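Local coordinates for protein probable ribonuclease HepT (Haemophilus influenzae, PDB 1JOG) that probably acts as an RNase toxin of a type VII toxin-antitoxin system, working as a homodimer and neutralized by its cognate antitoxin MntA, at residues 78-83 with 101-106; 48-53 with 126-131; 63-68 with 84-89. All coordinates share one frame; numbering follows the deposited sequence.

Interaction 1: 78-83 with 101-106; sequences YGFKDI and AYRDMR
Phe80 and Arg103 lie flat against each other, the arginine side chain drawn across one face of the phenyl ring. The two side chains run past one another in opposite directions, so that each part of the arginine meets a different part of the phenylalanine. Near the backbone of 101-106, CB of Arg103 approaches the far end of the ring, 3.7 Å from Phe80 CZ. Next comes Arg103 CD, which stands 3.7 Å from the ring centroid and only 4° off the normal, a CH-pi contact over the middle of the face. Beyond it the guanidinium lies nearly parallel to the ring, the two planes 16° apart, with Arg103 CZ 3.3 Å from Phe80 CD2. The end of the arginine reaches the root of its partner, Arg103 NH1 lying 3.3 Å from Phe80 CB.

Both side chains have CG trans to the backbone nitrogen, and the arginine then bends at chi3, 67°, which turns the guanidinium along the near side of the ring, beside CD2 and CB of Phe80. Phenylalanine offers a broad, apolar face; arginine suits it because it combines methylenes with a planar head.

Gly79 O accepts from the backbone N of both Asp82 and Ile83. Tyr54 of helix 36-68 touches both Phe80 and Arg103. At the other end of 101-106, Arg106, an active-site residue by similarity, is salt-bridged to Glu55 and stands apart from this contact.

No hydrogen bond crosses between the segments. The ring meets a face of the guanidinium, so the in-plane N-H groups are not used on it. Lys81 NZ stays 5.6 Å from Arg103 NH2, and their like charges probably favour keeping the two ends apart at this surface contact.

Interaction 2: 48-53 with 126-131; sequences QKFEFV and DDFLIE
A T-shaped aromatic pair in the core of this all-helical subunit joins helix 36-68 to helix 125-140. The edge of the Phe50 ring is directed at the face of Phe128, with centroids 4.6 Å apart and planes at 82°. Two neighbouring ring carbons do the touching: Phe50 CE2 lies 3.4 Å from Phe128 CD1, and Phe50 CD2 comes 3.5 Å from Phe128 CD2, so the edge spans the phenyl face and does not merely graze its rim. The arrangement sets the slightly positive C-H edge of one ring against the electron-rich face of the other, a favourable way to fill a buried interior.

Val53, one turn along from Phe50, meets the same ring at its edge and near its plane, Val53 CG1 being 3.6 Å from Phe128 CE2. This compact branched residue fits beside a ring one face of which is taken by Phe50. CB of Phe128 points toward 48-53, and its trans CG (chi1 -180°) carries the ring on to Phe50 and Val53.

The Phe50 side chain lies about 5 Å from that of Arg106, an active-site residue by similarity. Tyr102 of helix 96-106 makes a further edge-to-face pair with Phe128, and Met105 of that helix packs on Phe50. Helix 8-26 contributes Ala14 against Val53, while from the same turns of helix 36-68 Lys49 forms a salt bridge with Asp40 of the second subunit.

Interaction 3: 63-68 with 84-89; sequences RQLQQD and LREALR
Leu65, near the end of helix 36-68, packs against helix 80-89 at Glu86 and Ala87, a helix-helix contact in this all-helical fold. The two helices follow each other in the chain, and the backbones come near at this point: the CA atoms of Leu65 and Glu86 are 7.0 Å apart.

The polar interactions noted here are within one helix or segment. Arg85 forms a salt bridge with Asp82, about one turn earlier. In 63-68, Gln64 and Asp68 are four residues apart, a spacing that can bring a long amide and a short carboxylate together. Gln64 NE2 donates to Asp68 OD2 over 2.9 Å, a bent bond with an angle of 138° at the hydrogen, arriving from above the carboxylate plane; the modelled position of Asp68 is somewhat uncertain, so its details deserve caution.

Apolar packing carries the contact between the segments. Both methyl groups of Leu65 straddle the first methylene of Glu86, with Leu65 CD1 at 3.4 Å and Leu65 CD2 at 3.5 Å from Glu86 CB. The leucine has its CG trans to the carbonyl carbon (chi1 -60°), and its forked end crosses the glutamate chain at a slant. Glutamate can serve in such a place because its aliphatic part supplies the packing surface: the chain bends at chi2, 53°, and its carboxylate leads away from the leucine.

Other side chains extend this apolar patch. Phe90, just beyond helix 80-89, touches Leu65, and Met61 of helix 36-68 packs on Ala87 and also on Leu84, whose side chain is turned from Leu65 and touches Met96, Trp99 and Val100 of helix 96-106. The methyl of Ala87 is a looser neighbour of Leu65 CD1, and its small size probably lets that CD1 approach the backbone, 3.7 Å from Ala87 N.

Overall arrangement
Interaction 2 lies in the core, its centre about 3 Å from the centre of the chain, while interaction 3 is a buried contact farther out, about 17 Å from that centre, and interaction 1 is at the surface. Helix 36-68 serves interactions 2 and 3, and helix 80-89 serves 1 and 3. Their chemistry follows their place: ring against ring in the core, leucine on aliphatic carbons in interaction 3, an arginine laid across a phenyl face at the surface, its methylene over the ring centre. Interactions 1 and 2 touch directly, Tyr102 OH lying 2.6 Å from Asp127 OD1, a probable hydrogen bond. Interactions 1 and 3 meet through Ile83 O and Leu65 CD1, whereas 2 and 3 do not touch.

Interaction 1: 78-83 with 101-106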
loop_
_atom_site.group_PDB
_atom_site.type_symbol
_atom_site.label_atom_id
_atom_site.label_comp_id
_atom_site.label_asym_id
_atom_site.label_seq_id
_atom_site.Cartn_x
_atom_site.Cartn_y
_atom_site.Cartn_z
ATOM N N TYR A 78 -1.299 15.340 19.568
ATOM C CA TYR A 78 -2.472 14.606 19.044
ATOM C C TYR A 78 -2.286 13.316 18.259
ATOM O O TYR A 78 -1.650 13.296 17.216
ATOM C CB TYR A 78 -3.330 15.490 18.141
ATOM C CG TYR A 78 -4.025 16.627 18.818
ATOM C CD1 TYR A 78 -3.327 17.769 19.200
ATOM C CD2 TYR A 78 -5.396 16.600 19.004
ATOM C CE1 TYR A 78 -3.981 18.850 19.726
ATOM C CE2 TYR A 78 -6.057 17.675 19.541
ATOM C CZ TYR A 78 -5.350 18.796 19.888
ATOM O OH TYR A 78 -6.031 19.896 20.321
ATOM N N GLY A 79 -2.892 12.257 18.762
ATOM C CA GLY A 79 -2.856 10.996 18.067
ATOM C C GLY A 79 -4.180 10.799 17.334
ATOM O O GLY A 79 -5.096 11.607 17.403
ATOM N N PHE A 80 -4.267 9.696 16.616
ATOM C CA PHE A 80 -5.445 9.334 15.861
ATOM C C PHE A 80 -6.784 9.811 16.436
ATOM O O PHE A 80 -7.501 10.644 15.820
ATOM C CB PHE A 80 -5.460 7.817 15.717
ATOM C CG PHE A 80 -6.540 7.333 14.826
ATOM C CD1 PHE A 80 -6.565 7.723 13.476
ATOM C CD2 PHE A 80 -7.547 6.520 15.311
ATOM C CE1 PHE A 80 -7.581 7.304 12.619
ATOM C CE2 PHE A 80 -8.585 6.082 14.463
ATOM C CZ PHE A 80 -8.601 6.472 13.126
ATOM N N LYS A 81 -7.107 9.275 17.611
ATOM C CA LYS A 81 -8.360 9.567 18.363
ATOM C C LYS A 81 -8.660 11.007 18.832
ATOM O O LYS A 81 -9.829 11.405 19.017
ATOM C CB LYS A 81 -8.471 8.607 19.565
ATOM C CG LYS A 81 -9.019 7.236 19.182
ATOM C CD LYS A 81 -8.716 6.213 20.256
ATOM C CE LYS A 81 -9.246 4.806 19.881
ATOM N NZ LYS A 81 -10.743 4.635 19.947
ATOM N N ASP A 82 -7.625 11.798 18.979
ATOM C CA ASP A 82 -7.813 13.187 19.345
ATOM C C ASP A 82 -8.269 13.853 18.074
ATOM O O ASP A 82 -9.226 14.626 18.067
ATOM C CB ASP A 82 -6.492 13.796 19.817
ATOM C CG ASP A 82 -6.078 13.276 21.170
ATOM O OD1 ASP A 82 -7.031 13.036 21.970
ATOM O OD2 ASP A 82 -4.840 13.124 21.421
ATOM N N ILE A 83 -7.582 13.547 16.982
ATOM C CA ILE A 83 -7.904 14.090 15.656
ATOM C C ILE A 83 -9.397 13.747 15.354
ATOM O O ILE A 83 -10.172 14.614 14.892
ATOM C CB ILE A 83 -6.963 13.420 14.562
ATOM C CG1 ILE A 83 -5.486 13.785 14.790
ATOM C CG2 ILE A 83 -7.371 13.822 13.179
ATOM C CD1 ILE A 83 -5.185 15.225 14.531
ATOM N N ALA A 101 -12.766 2.084 12.784
ATOM C CA ALA A 101 -12.781 0.825 12.066
ATOM C C ALA A 101 -11.970 0.983 10.763
ATOM O O ALA A 101 -11.286 0.045 10.351
ATOM C CB ALA A 101 -14.281 0.390 11.774
ATOM N N TYR A 102 -12.037 2.139 10.097
ATOM C CA TYR A 102 -11.224 2.328 8.859
ATOM C C TYR A 102 -9.691 2.189 9.145
ATOM O O TYR A 102 -8.921 1.696 8.340
ATOM C CB TYR A 102 -11.562 3.673 8.246
ATOM C CG TYR A 102 -13.004 3.779 7.777
ATOM C CD1 TYR A 102 -13.654 5.019 7.692
ATOM C CD2 TYR A 102 -13.716 2.629 7.422
ATOM C CE1 TYR A 102 -14.956 5.095 7.281
ATOM C CE2 TYR A 102 -15.001 2.685 7.017
ATOM C CZ TYR A 102 -15.638 3.915 6.953
ATOM O OH TYR A 102 -17.008 3.953 6.663
ATOM N N ARG A 103 -9.255 2.584 10.324
ATOM C CA ARG A 103 -7.873 2.363 10.670
ATOM C C ARG A 103 -7.588 0.832 10.897
ATOM O O ARG A 103 -6.582 0.324 10.429
ATOM C CB ARG A 103 -7.517 3.171 11.926
ATOM C CG ARG A 103 -6.073 2.985 12.205
ATOM C CD ARG A 103 -5.525 3.859 13.304
ATOM N NE ARG A 103 -6.083 3.482 14.571
ATOM C CZ ARG A 103 -5.604 3.871 15.734
ATOM N NH1 ARG A 103 -4.533 4.656 15.773
ATOM N NH2 ARG A 103 -6.223 3.494 16.848
ATOM N N ASP A 104 -8.426 0.119 11.677
ATOM C CA ASP A 104 -8.213 -1.331 11.862
ATOM C C ASP A 104 -8.131 -1.952 10.423
ATOM O O ASP A 104 -7.209 -2.682 10.089
ATOM C CB ASP A 104 -9.324 -1.986 12.693
ATOM C CG ASP A 104 -9.493 -1.382 14.149
ATOM O OD1 ASP A 104 -8.522 -0.954 14.872
ATOM O OD2 ASP A 104 -10.676 -1.378 14.583
HETATM N N MSE A 105 -9.016 -1.545 9.553
HETATM C CA MSE A 105 -8.974 -1.977 8.167
HETATM C C MSE A 105 -7.580 -1.551 7.612
HETATM O O MSE A 105 -6.778 -2.400 7.111
HETATM C CB MSE A 105 -10.098 -1.275 7.417
HETATM C CG MSE A 105 -10.612 -1.913 6.164
HETATM SE SE MSE A 105 -12.177 -0.933 5.600
HETATM C CE MSE A 105 -11.756 -0.485 3.736
ATOM N N ARG A 106 -7.256 -0.259 7.735
ATOM C CA ARG A 106 -5.964 0.131 7.199
ATOM C C ARG A 106 -4.772 -0.659 7.702
ATOM O O ARG A 106 -3.909 -0.996 6.875
ATOM C CB ARG A 106 -5.613 1.600 7.310
ATOM C CG ARG A 106 -4.328 1.724 6.478
ATOM C CD ARG A 106 -3.820 3.051 6.285
ATOM N NE ARG A 106 -2.633 3.053 5.433
ATOM C CZ ARG A 106 -1.767 2.048 5.384
ATOM N NH1 ARG A 106 -1.936 0.930 6.100
ATOM N NH2 ARG A 106 -0.679 2.198 4.673
#

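Interaction 2: 48-53 with 126-131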
loop_
_atom_site.group_PDB
_atom_site.type_symbol
_atom_site.label_atom_id
_atom_site.label_comp_id
_atom_site.label_asym_id
_atom_site.label_seq_id
_atom_site.Cartn_x
_atom_site.Cartn_y
_atom_site.Cartn_z
ATOM N N GLN A 48 -5.150 -0.213 -2.417
ATOM C CA GLN A 48 -4.066 0.756 -2.324
ATOM C C GLN A 48 -4.650 2.149 -2.359
ATOM O O GLN A 48 -4.159 3.059 -1.701
ATOM C CB GLN A 48 -3.139 0.598 -3.546
ATOM C CG GLN A 48 -2.032 1.626 -3.501
ATOM C CD GLN A 48 -0.823 1.107 -2.819
ATOM O OE1 GLN A 48 -0.894 0.273 -1.884
ATOM N NE2 GLN A 48 0.328 1.599 -3.265
ATOM N N LYS A 49 -5.681 2.305 -3.190
ATOM C CA LYS A 49 -6.310 3.543 -3.358
ATOM C C LYS A 49 -7.121 3.840 -2.128
ATOM O O LYS A 49 -7.212 4.978 -1.762
ATOM C CB LYS A 49 -7.159 3.545 -4.610
ATOM C CG LYS A 49 -6.295 3.758 -5.830
ATOM C CD LYS A 49 -7.127 3.693 -7.097
ATOM C CE LYS A 49 -6.311 4.122 -8.277
ATOM N NZ LYS A 49 -7.287 4.525 -9.428
ATOM N N PHE A 50 -7.700 2.823 -1.492
ATOM C CA PHE A 50 -8.451 3.056 -0.262
ATOM C C PHE A 50 -7.510 3.637 0.846
ATOM O O PHE A 50 -7.858 4.544 1.593
ATOM C CB PHE A 50 -9.096 1.758 0.197
ATOM C CG PHE A 50 -9.325 1.699 1.654
ATOM C CD1 PHE A 50 -8.446 1.004 2.473
ATOM C CD2 PHE A 50 -10.316 2.461 2.237
ATOM C CE1 PHE A 50 -8.518 1.060 3.906
ATOM C CE2 PHE A 50 -10.406 2.536 3.646
ATOM C CZ PHE A 50 -9.502 1.834 4.471
ATOM N N GLU A 51 -6.293 3.118 0.880
ATOM C CA GLU A 51 -5.317 3.543 1.827
ATOM C C GLU A 51 -5.001 5.029 1.545
ATOM O O GLU A 51 -4.879 5.801 2.493
ATOM C CB GLU A 51 -4.054 2.669 1.720
ATOM C CG GLU A 51 -4.277 1.181 2.021
ATOM C CD GLU A 51 -3.004 0.390 1.714
ATOM O OE1 GLU A 51 -3.043 -0.835 1.570
ATOM O OE2 GLU A 51 -1.946 1.021 1.612
ATOM N N PHE A 52 -4.878 5.444 0.273
ATOM C CA PHE A 52 -4.592 6.860 0.009
ATOM C C PHE A 52 -5.652 7.778 0.557
ATOM O O PHE A 52 -5.315 8.734 1.251
ATOM C CB PHE A 52 -4.437 7.168 -1.478
ATOM C CG PHE A 52 -3.306 6.418 -2.165
ATOM C CD1 PHE A 52 -3.497 5.955 -3.521
ATOM C CD2 PHE A 52 -2.091 6.157 -1.528
ATOM C CE1 PHE A 52 -2.483 5.230 -4.241
ATOM C CE2 PHE A 52 -1.028 5.423 -2.187
ATOM C CZ PHE A 52 -1.230 4.954 -3.575
ATOM N N VAL A 53 -6.928 7.525 0.264
ATOM C CA VAL A 53 -7.992 8.424 0.794
ATOM C C VAL A 53 -8.079 8.471 2.339
ATOM O O VAL A 53 -8.210 9.511 2.947
ATOM C CB VAL A 53 -9.319 8.032 0.186
ATOM C CG1 VAL A 53 -10.454 8.938 0.686
ATOM C CG2 VAL A 53 -9.163 8.099 -1.298
ATOM N N ASP A 126 -17.283 0.309 -0.346
ATOM C CA ASP A 126 -18.536 1.026 -0.606
ATOM C C ASP A 126 -18.919 1.947 0.584
ATOM O O ASP A 126 -19.257 3.103 0.370
ATOM C CB ASP A 126 -19.673 0.028 -0.735
ATOM C CG ASP A 126 -19.490 -0.902 -1.891
ATOM O OD1 ASP A 126 -19.379 -0.398 -3.022
ATOM O OD2 ASP A 126 -19.458 -2.140 -1.670
ATOM N N ASP A 127 -18.886 1.411 1.812
ATOM C CA ASP A 127 -19.228 2.192 2.990
ATOM C C ASP A 127 -18.158 3.260 3.149
ATOM O O ASP A 127 -18.444 4.414 3.408
ATOM C CB ASP A 127 -19.288 1.332 4.257
ATOM C CG ASP A 127 -19.268 2.189 5.579
ATOM O OD1 ASP A 127 -18.571 1.823 6.608
ATOM O OD2 ASP A 127 -19.967 3.245 5.587
ATOM N N PHE A 128 -16.907 2.865 2.952
ATOM C CA PHE A 128 -15.852 3.829 3.088
ATOM C C PHE A 128 -16.171 4.964 2.150
ATOM O O PHE A 128 -16.078 6.124 2.504
ATOM C CB PHE A 128 -14.458 3.274 2.732
ATOM C CG PHE A 128 -13.371 4.306 2.890
ATOM C CD1 PHE A 128 -12.954 4.684 4.163
ATOM C CD2 PHE A 128 -12.789 4.903 1.791
ATOM C CE1 PHE A 128 -11.940 5.653 4.336
ATOM C CE2 PHE A 128 -11.783 5.863 1.939
ATOM C CZ PHE A 128 -11.348 6.239 3.219
ATOM N N LEU A 129 -16.587 4.654 0.939
ATOM C CA LEU A 129 -16.884 5.767 0.085
ATOM C C LEU A 129 -17.953 6.700 0.625
ATOM O O LEU A 129 -17.822 7.901 0.503
ATOM C CB LEU A 129 -17.213 5.282 -1.297
ATOM C CG LEU A 129 -15.935 4.814 -2.018
ATOM C CD1 LEU A 129 -16.471 4.121 -3.204
ATOM C CD2 LEU A 129 -14.875 5.951 -2.448
ATOM N N ILE A 130 -19.001 6.178 1.251
ATOM C CA ILE A 130 -20.056 7.068 1.770
ATOM C C ILE A 130 -19.476 8.024 2.817
ATOM O O ILE A 130 -19.591 9.241 2.688
ATOM C CB ILE A 130 -21.153 6.271 2.384
ATOM C CG1 ILE A 130 -21.987 5.672 1.279
ATOM C CG2 ILE A 130 -21.968 7.121 3.313
ATOM C CD1 ILE A 130 -22.331 4.205 1.518
ATOM N N GLU A 131 -18.835 7.462 3.836
ATOM C CA GLU A 131 -18.234 8.266 4.925
ATOM C C GLU A 131 -17.182 9.248 4.507
ATOM O O GLU A 131 -17.164 10.403 4.937
ATOM C CB GLU A 131 -17.600 7.359 6.015
ATOM C CG GLU A 131 -18.593 6.553 6.844
ATOM C CD GLU A 131 -19.735 7.407 7.392
ATOM O OE1 GLU A 131 -20.920 7.138 7.070
ATOM O OE2 GLU A 131 -19.439 8.357 8.121
#

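Interaction 3: 63-68 with 84-89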
loop_
_atom_site.group_PDB
_atom_site.type_symbol
_atom_site.label_atom_id
_atom_site.label_comp_id
_atom_site.label_asym_id
_atom_site.label_seq_id
_atom_site.Cartn_x
_atom_site.Cartn_y
_atom_site.Cartn_z
ATOM N N ARG A 63 -4.867 18.983 9.270
ATOM C CA ARG A 63 -4.567 20.332 8.887
ATOM C C ARG A 63 -5.722 21.246 9.200
ATOM O O ARG A 63 -5.503 22.412 9.459
ATOM C CB ARG A 63 -4.244 20.453 7.415
ATOM C CG ARG A 63 -2.888 21.060 7.162
ATOM C CD ARG A 63 -2.455 20.890 5.710
ATOM N NE ARG A 63 -3.548 21.223 4.788
ATOM C CZ ARG A 63 -3.429 21.059 3.470
ATOM N NH1 ARG A 63 -2.269 20.571 2.953
ATOM N NH2 ARG A 63 -4.467 21.379 2.680
ATOM N N GLN A 64 -6.942 20.725 9.195
ATOM C CA GLN A 64 -8.113 21.559 9.437
ATOM C C GLN A 64 -8.092 22.051 10.865
ATOM O O GLN A 64 -8.230 23.212 11.094
ATOM C CB GLN A 64 -9.368 20.762 9.178
ATOM C CG GLN A 64 -10.648 21.497 9.392
ATOM C CD GLN A 64 -10.880 22.560 8.366
ATOM O OE1 GLN A 64 -10.370 22.476 7.261
ATOM N NE2 GLN A 64 -11.663 23.572 8.719
ATOM N N LEU A 65 -7.885 21.157 11.811
ATOM C CA LEU A 65 -7.843 21.465 13.220
ATOM C C LEU A 65 -6.603 22.248 13.600
ATOM O O LEU A 65 -6.642 23.042 14.541
ATOM C CB LEU A 65 -7.908 20.156 14.028
ATOM C CG LEU A 65 -9.247 19.463 13.653
ATOM C CD1 LEU A 65 -9.168 17.964 13.892
ATOM C CD2 LEU A 65 -10.467 20.122 14.370
ATOM N N GLN A 66 -5.526 22.018 12.850
ATOM C CA GLN A 66 -4.196 22.636 13.029
ATOM C C GLN A 66 -4.151 24.104 12.597
ATOM O O GLN A 66 -3.390 24.873 13.132
ATOM C CB GLN A 66 -3.209 21.818 12.211
ATOM C CG GLN A 66 -1.747 21.950 12.463
ATOM C CD GLN A 66 -1.008 20.797 11.788
ATOM O OE1 GLN A 66 -1.304 20.455 10.633
ATOM N NE2 GLN A 66 -0.054 20.190 12.493
ATOM N N GLN A 67 -4.987 24.455 11.633
ATOM C CA GLN A 67 -5.094 25.788 11.096
ATOM C C GLN A 67 -6.342 26.463 11.654
ATOM O O GLN A 67 -6.418 27.682 11.750
ATOM C CB GLN A 67 -5.304 25.763 9.565
ATOM C CG GLN A 67 -4.190 25.181 8.639
ATOM C CD GLN A 67 -4.564 25.352 7.135
ATOM O OE1 GLN A 67 -5.620 25.897 6.823
ATOM N NE2 GLN A 67 -3.713 24.890 6.222
ATOM N N ASP A 68 -7.333 25.663 12.011
ATOM C CA ASP A 68 -8.639 26.194 12.409
ATOM C C ASP A 68 -8.781 27.172 13.547
ATOM O O ASP A 68 -9.127 28.345 13.341
ATOM C CB ASP A 68 -9.649 25.054 12.635
ATOM C CG ASP A 68 -11.058 25.407 12.125
ATOM O OD1 ASP A 68 -11.498 26.556 12.392
ATOM O OD2 ASP A 68 -11.709 24.550 11.463
ATOM N N LEU A 84 -9.797 12.487 15.606
ATOM C CA LEU A 84 -11.193 12.094 15.338
ATOM C C LEU A 84 -12.101 12.834 16.269
ATOM O O LEU A 84 -13.095 13.344 15.825
ATOM C CB LEU A 84 -11.422 10.604 15.503
ATOM C CG LEU A 84 -10.622 9.682 14.587
ATOM C CD1 LEU A 84 -11.099 8.166 14.773
ATOM C CD2 LEU A 84 -10.760 10.192 13.193
ATOM N N ARG A 85 -11.797 12.874 17.560
ATOM C CA ARG A 85 -12.645 13.673 18.453
ATOM C C ARG A 85 -12.792 15.132 18.011
ATOM O O ARG A 85 -13.927 15.642 17.956
ATOM C CB ARG A 85 -12.114 13.642 19.865
ATOM C CG ARG A 85 -12.455 12.324 20.534
ATOM C CD ARG A 85 -11.709 12.179 21.818
ATOM N NE ARG A 85 -11.490 10.782 22.161
ATOM C CZ ARG A 85 -10.341 10.328 22.634
ATOM N NH1 ARG A 85 -9.318 11.160 22.810
ATOM N NH2 ARG A 85 -10.215 9.044 22.923
ATOM N N GLU A 86 -11.676 15.811 17.688
ATOM C CA GLU A 86 -11.752 17.221 17.245
ATOM C C GLU A 86 -12.587 17.358 15.981
ATOM O O GLU A 86 -13.485 18.178 15.901
ATOM C CB GLU A 86 -10.363 17.775 17.026
ATOM C CG GLU A 86 -9.832 18.595 18.195
ATOM C CD GLU A 86 -9.877 17.902 19.555
ATOM O OE1 GLU A 86 -9.893 18.632 20.570
ATOM O OE2 GLU A 86 -9.880 16.655 19.632
ATOM N N ALA A 87 -12.330 16.491 15.018
ATOM C CA ALA A 87 -13.073 16.470 13.777
ATOM C C ALA A 87 -14.583 16.391 14.019
ATOM O O ALA A 87 -15.331 16.999 13.254
ATOM C CB ALA A 87 -12.597 15.264 12.883
ATOM N N LEU A 88 -15.015 15.635 15.047
ATOM C CA LEU A 88 -16.439 15.478 15.424
ATOM C C LEU A 88 -16.895 16.829 15.993
ATOM O O LEU A 88 -17.938 17.338 15.605
ATOM C CB LEU A 88 -16.652 14.327 16.467
ATOM C CG LEU A 88 -18.100 13.841 16.789
ATOM C CD1 LEU A 88 -18.728 13.169 15.624
ATOM C CD2 LEU A 88 -18.146 12.825 17.918
ATOM N N ARG A 89 -16.077 17.405 16.876
ATOM C CA ARG A 89 -16.322 18.717 17.486
ATOM C C ARG A 89 -16.584 19.694 16.349
ATOM O O ARG A 89 -17.320 20.663 16.503
ATOM C CB ARG A 89 -15.083 19.210 18.268
ATOM C CG ARG A 89 -15.108 19.045 19.814
ATOM C CD ARG A 89 -15.200 20.403 20.572
ATOM N NE ARG A 89 -14.137 20.544 21.577
ATOM C CZ ARG A 89 -13.297 21.587 21.702
ATOM N NH1 ARG A 89 -13.369 22.645 20.883
ATOM N NH2 ARG A 89 -12.345 21.558 22.644
#